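Local coordinates for protein ribokinase RBSK (Mycobacterium tuberculosis, PDB 3GO6) that probably phosphorylates ribose at O-5 with ATP and magnesium, yielding ribose 5-phosphate, as a homodimeric ribokinase of the PfkB family, at residues N61-A69 / V288-I298. Sequence-based numbering, arbitrary orientation.
Sequences NQAVAAARA and VGDCAPAAAAI. With RIB (alpha-D-ribofuranose), chain C.
From Asn61 opposite Gly289 to Ala69 opposite Ala295, the last turns of helix 58-68 and Ala69 just after them run alongside the loop that leads into helix 295-303, in the same direction, and CA atoms come as near as 4.4 Å between Ala69 and Ala295. Most of the grip comes from Arg68. Its chain, stretched out from CG to NE, carries the guanidinium back along the loop, where NH1 meets Ala292 O at 2.9 Å on a lone pair and in the guanidinium plane; a weak second bond runs to Asp290 O. NH2 forms a salt bridge to Asp290 OD1 (2.6 Å), reaching it from above the carboxylate plane, the two planes 89° apart, and also bonds Asn95. In this ribokinase fold the pairing extends to the sugar pocket: Asn61 ND2 donates to ribose O3 (2.9 Å) and bonds Asp248, probably the proton acceptor, while Val288 CG1 lies 3.4 Å from that same O3. Asn61 OD1 lies 3.4 Å from Gly289 CA, and a water donates to both OD1 and Gly289 O. Midway, the methyls of Ala292 and Ala65 meet, CB to CB 3.7 Å. A second water links Ala65 O to Pro293 O, and beyond it Ile298 CD1 touches Ala69 CB.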
ATOM      1  N   ASN A  61       6.685   1.647  17.261  1.00 11.41           N
ATOM      2  CA  ASN A  61       7.289   0.308  17.375  1.00 11.60           C
ATOM      3  C   ASN A  61       8.374   0.278  18.446  1.00 11.74           C
ATOM      4  O   ASN A  61       8.482  -0.693  19.210  1.00 11.43           O
ATOM      5  CB  ASN A  61       7.940  -0.139  16.053  1.00 11.93           C
ATOM      6  CG  ASN A  61       6.950  -0.350  14.937  1.00 13.51           C
ATOM      7  OD1 ASN A  61       5.747  -0.436  15.166  1.00 14.97           O
ATOM      8  ND2 ASN A  61       7.463  -0.458  13.708  1.00 12.16           N
ATOM      9  N   GLN A  62       9.198   1.330  18.484  1.00 11.71           N
ATOM     10  CA  GLN A  62      10.281   1.396  19.474  1.00 11.68           C
ATOM     11  C   GLN A  62       9.739   1.577  20.894  1.00 11.64           C
ATOM     12  O   GLN A  62      10.256   0.974  21.837  1.00 11.52           O
ATOM     13  CB  GLN A  62      11.302   2.473  19.104  1.00 11.71           C
ATOM     14  CG  GLN A  62      12.057   2.058  17.835  1.00 11.76           C
ATOM     15  CD  GLN A  62      13.002   3.084  17.299  1.00 11.35           C
ATOM     16  OE1 GLN A  62      13.343   4.041  17.968  1.00 12.98           O
ATOM     17  NE2 GLN A  62      13.437   2.882  16.050  1.00 11.71           N
ATOM     18  N   ALA A  63       8.676   2.367  21.033  1.00 11.33           N
ATOM     19  CA  ALA A  63       8.014   2.551  22.327  1.00 10.69           C
ATOM     20  C   ALA A  63       7.415   1.230  22.823  1.00 10.99           C
ATOM     21  O   ALA A  63       7.573   0.871  24.004  1.00 12.26           O
ATOM     22  CB  ALA A  63       6.925   3.659  22.209  1.00 10.37           C
ATOM     23  N   VAL A  64       6.740   0.502  21.937  1.00 10.93           N
ATOM     24  CA  VAL A  64       6.137  -0.793  22.267  1.00 12.45           C
ATOM     25  C   VAL A  64       7.196  -1.828  22.698  1.00 12.41           C
ATOM     26  O   VAL A  64       7.033  -2.533  23.703  1.00 11.78           O
ATOM     27  CB  VAL A  64       5.272  -1.333  21.111  1.00 11.73           C
ATOM     28  CG1 VAL A  64       4.906  -2.793  21.344  1.00 15.90           C
ATOM     29  CG2 VAL A  64       3.974  -0.474  20.951  1.00 13.34           C
ATOM     30  N   ALA A  65       8.296  -1.887  21.959  1.00 12.48           N
ATOM     31  CA  ALA A  65       9.399  -2.791  22.315  1.00 13.20           C
ATOM     32  C   ALA A  65      10.031  -2.440  23.667  1.00 13.69           C
ATOM     33  O   ALA A  65      10.307  -3.336  24.490  1.00 14.55           O
ATOM     34  CB  ALA A  65      10.461  -2.812  21.203  1.00 12.02           C
ATOM     35  N   ALA A  66      10.278  -1.154  23.906  1.00 13.85           N
ATOM     36  CA  ALA A  66      10.795  -0.718  25.209  1.00 14.67           C
ATOM     37  C   ALA A  66       9.847  -1.085  26.366  1.00 15.52           C
ATOM     38  O   ALA A  66      10.302  -1.512  27.432  1.00 16.10           O
ATOM     39  CB  ALA A  66      11.083   0.784  25.200  1.00 14.72           C
ATOM     40  N   ALA A  67       8.539  -0.914  26.156  1.00 15.55           N
ATOM     41  CA  ALA A  67       7.526  -1.275  27.169  1.00 16.70           C
ATOM     42  C   ALA A  67       7.473  -2.786  27.431  1.00 16.87           C
ATOM     43  O   ALA A  67       7.474  -3.219  28.598  1.00 17.37           O
ATOM     44  CB  ALA A  67       6.149  -0.743  26.778  1.00 15.64           C
ATOM     45  N   ARG A  68       7.460  -3.585  26.370  1.00 16.54           N
ATOM     46  CA  ARG A  68       7.516  -5.047  26.536  1.00 17.47           C
ATOM     47  C   ARG A  68       8.815  -5.525  27.202  1.00 17.94           C
ATOM     48  O   ARG A  68       8.808  -6.538  27.907  1.00 18.42           O
ATOM     49  CB  ARG A  68       7.275  -5.769  25.212  1.00 17.15           C
ATOM     50  CG  ARG A  68       5.855  -5.561  24.685  1.00 17.75           C
ATOM     51  CD  ARG A  68       5.618  -6.366  23.432  1.00 19.77           C
ATOM     52  NE  ARG A  68       4.321  -6.076  22.816  1.00 19.32           N
ATOM     53  CZ  ARG A  68       3.898  -6.635  21.686  1.00 20.57           C
ATOM     54  NH1 ARG A  68       4.651  -7.527  21.053  1.00 18.35           N
ATOM     55  NH2 ARG A  68       2.711  -6.309  21.187  1.00 21.44           N
ATOM     56  N   ALA A  69       9.912  -4.799  26.978  1.00 17.91           N
ATOM     57  CA  ALA A  69      11.194  -5.082  27.625  1.00 18.61           C
ATOM     58  C   ALA A  69      11.300  -4.601  29.081  1.00 19.55           C
ATOM     59  O   ALA A  69      12.340  -4.802  29.707  1.00 20.38           O
ATOM     60  CB  ALA A  69      12.368  -4.520  26.795  1.00 18.16           C
ATOM     61  N   VAL A 288       5.119  -6.357  11.780  1.00 23.38           N
ATOM     62  CA  VAL A 288       6.104  -5.315  11.994  1.00 23.42           C
ATOM     63  C   VAL A 288       5.890  -4.725  13.384  1.00 23.42           C
ATOM     64  O   VAL A 288       6.809  -4.709  14.219  1.00 23.25           O
ATOM     65  CB  VAL A 288       5.979  -4.234  10.875  1.00 23.39           C
ATOM     66  CG1 VAL A 288       6.968  -3.100  11.080  1.00 23.87           C
ATOM     67  CG2 VAL A 288       6.170  -4.875   9.492  1.00 23.87           C
ATOM     68  N   GLY A 289       4.670  -4.256  13.636  1.00 22.74           N
ATOM     69  CA  GLY A 289       4.368  -3.522  14.869  1.00 23.12           C
ATOM     70  C   GLY A 289       4.090  -4.381  16.095  1.00 23.24           C
ATOM     71  O   GLY A 289       4.037  -3.866  17.218  1.00 22.90           O
ATOM     72  N   ASP A 290       3.930  -5.687  15.891  1.00 23.59           N
ATOM     73  CA  ASP A 290       3.562  -6.568  16.991  1.00 24.87           C
ATOM     74  C   ASP A 290       4.579  -7.692  17.267  1.00 24.70           C
ATOM     75  O   ASP A 290       4.244  -8.700  17.903  1.00 26.69           O
ATOM     76  CB  ASP A 290       2.155  -7.129  16.762  1.00 26.12           C
ATOM     77  CG  ASP A 290       1.532  -7.711  18.031  1.00 30.91           C
ATOM     78  OD1 ASP A 290       1.440  -6.997  19.059  1.00 36.46           O
ATOM     79  OD2 ASP A 290       1.114  -8.887  17.997  1.00 36.05           O
ATOM     80  N   CYS A 291       5.829  -7.501  16.868  1.00 22.65           N
ATOM     81  CA  CYS A 291       6.814  -8.587  16.972  1.00 21.39           C
ATOM     82  C   CYS A 291       7.807  -8.506  18.144  1.00 20.48           C
ATOM     83  O   CYS A 291       8.694  -9.370  18.269  1.00 20.35           O
ATOM     84  CB  CYS A 291       7.579  -8.707  15.655  1.00 20.87           C
ATOM     85  SG  CYS A 291       8.576  -7.248  15.229  1.00 20.38           S
ATOM     86  N   ALA A 292       7.678  -7.490  18.995  1.00 19.18           N
ATOM     87  CA  ALA A 292       8.614  -7.318  20.118  1.00 18.86           C
ATOM     88  C   ALA A 292       8.377  -8.376  21.211  1.00 19.28           C
ATOM     89  O   ALA A 292       7.245  -8.586  21.639  1.00 18.66           O
ATOM     90  CB  ALA A 292       8.507  -5.918  20.692  1.00 17.71           C
ATOM     91  N   PRO A 293       9.451  -9.051  21.660  1.00 20.00           N
ATOM     92  CA  PRO A 293       9.298 -10.077  22.667  1.00 20.85           C
ATOM     93  C   PRO A 293       9.156  -9.497  24.076  1.00 21.48           C
ATOM     94  O   PRO A 293       9.579  -8.361  24.353  1.00 21.19           O
ATOM     95  CB  PRO A 293      10.611 -10.861  22.545  1.00 20.74           C
ATOM     96  CG  PRO A 293      11.599  -9.818  22.188  1.00 20.54           C
ATOM     97  CD  PRO A 293      10.857  -8.919  21.223  1.00 20.15           C
ATOM     98  N   ALA A 294       8.575 -10.288  24.970  1.00 23.31           N
ATOM     99  CA  ALA A 294       8.491  -9.911  26.382  1.00 24.01           C
ATOM    100  C   ALA A 294       9.867 -10.031  27.028  1.00 24.86           C
ATOM    101  O   ALA A 294      10.746 -10.749  26.513  1.00 24.76           O
ATOM    102  CB  ALA A 294       7.448 -10.780  27.118  1.00 25.05           C
ATOM    103  N   ALA A 295      10.070  -9.326  28.139  1.00 25.05           N
ATOM    104  CA  ALA A 295      11.360  -9.341  28.825  1.00 26.54           C
ATOM    105  C   ALA A 295      11.809 -10.779  29.151  1.00 27.45           C
ATOM    106  O   ALA A 295      12.991 -11.120  29.003  1.00 27.18           O
ATOM    107  CB  ALA A 295      11.299  -8.507  30.093  1.00 26.65           C
ATOM    108  N   ALA A 296      10.858 -11.610  29.583  1.00 27.81           N
ATOM    109  CA  ALA A 296      11.169 -12.991  29.953  1.00 28.62           C
ATOM    110  C   ALA A 296      11.633 -13.821  28.756  1.00 28.55           C
ATOM    111  O   ALA A 296      12.485 -14.700  28.914  1.00 29.37           O
ATOM    112  CB  ALA A 296       9.979 -13.642  30.627  1.00 28.81           C
ATOM    113  N   ALA A 297      11.086 -13.544  27.567  1.00 27.88           N
ATOM    114  CA  ALA A 297      11.542 -14.200  26.332  1.00 27.75           C
ATOM    115  C   ALA A 297      12.979 -13.810  25.965  1.00 27.77           C
ATOM    116  O   ALA A 297      13.749 -14.640  25.471  1.00 27.21           O
ATOM    117  CB  ALA A 297      10.592 -13.910  25.166  1.00 27.77           C
ATOM    118  N   ILE A 298      13.322 -12.543  26.193  1.00 27.65           N
ATOM    119  CA  ILE A 298      14.678 -12.048  25.974  1.00 27.71           C
ATOM    120  C   ILE A 298      15.652 -12.788  26.917  1.00 28.56           C
ATOM    121  O   ILE A 298      16.688 -13.311  26.473  1.00 27.85           O
ATOM    122  CB  ILE A 298      14.763 -10.510  26.193  1.00 27.58           C
ATOM    123  CG1 ILE A 298      13.889  -9.759  25.162  1.00 27.55           C
ATOM    124  CG2 ILE A 298      16.208 -10.026  26.125  1.00 26.22           C
ATOM    125  CD1 ILE A 298      13.668  -8.276  25.513  1.00 26.85           C
TER
HETATM  126  O5  RIB C 305      10.898  -0.058  11.009  1.00 20.44           O
HETATM  127  C5  RIB C 305       9.622  -0.400  10.422  1.00 21.84           C
HETATM  128  C4  RIB C 305       8.686   0.820  10.517  1.00 19.40           C
HETATM  129  O4  RIB C 305       9.169   1.829   9.606  1.00 19.95           O
HETATM  130  C3  RIB C 305       7.268   0.532  10.057  1.00 18.03           C
HETATM  131  O3  RIB C 305       6.337   0.255  11.134  1.00 15.22           O
HETATM  132  C2  RIB C 305       6.887   1.753   9.241  1.00 16.98           C
HETATM  133  O2  RIB C 305       5.753   2.433   9.794  1.00 17.87           O
HETATM  134  C1  RIB C 305       8.108   2.657   9.161  1.00 17.44           C
HETATM  135  O1  RIB C 305       8.013   3.772  10.056  1.00 15.84           O
HETATM  136  O   HOH W   1       4.330  -1.111  17.328  1.00 20.01           O
HETATM  137  O   HOH W   2      10.852  -6.071  23.338  1.00 14.95           O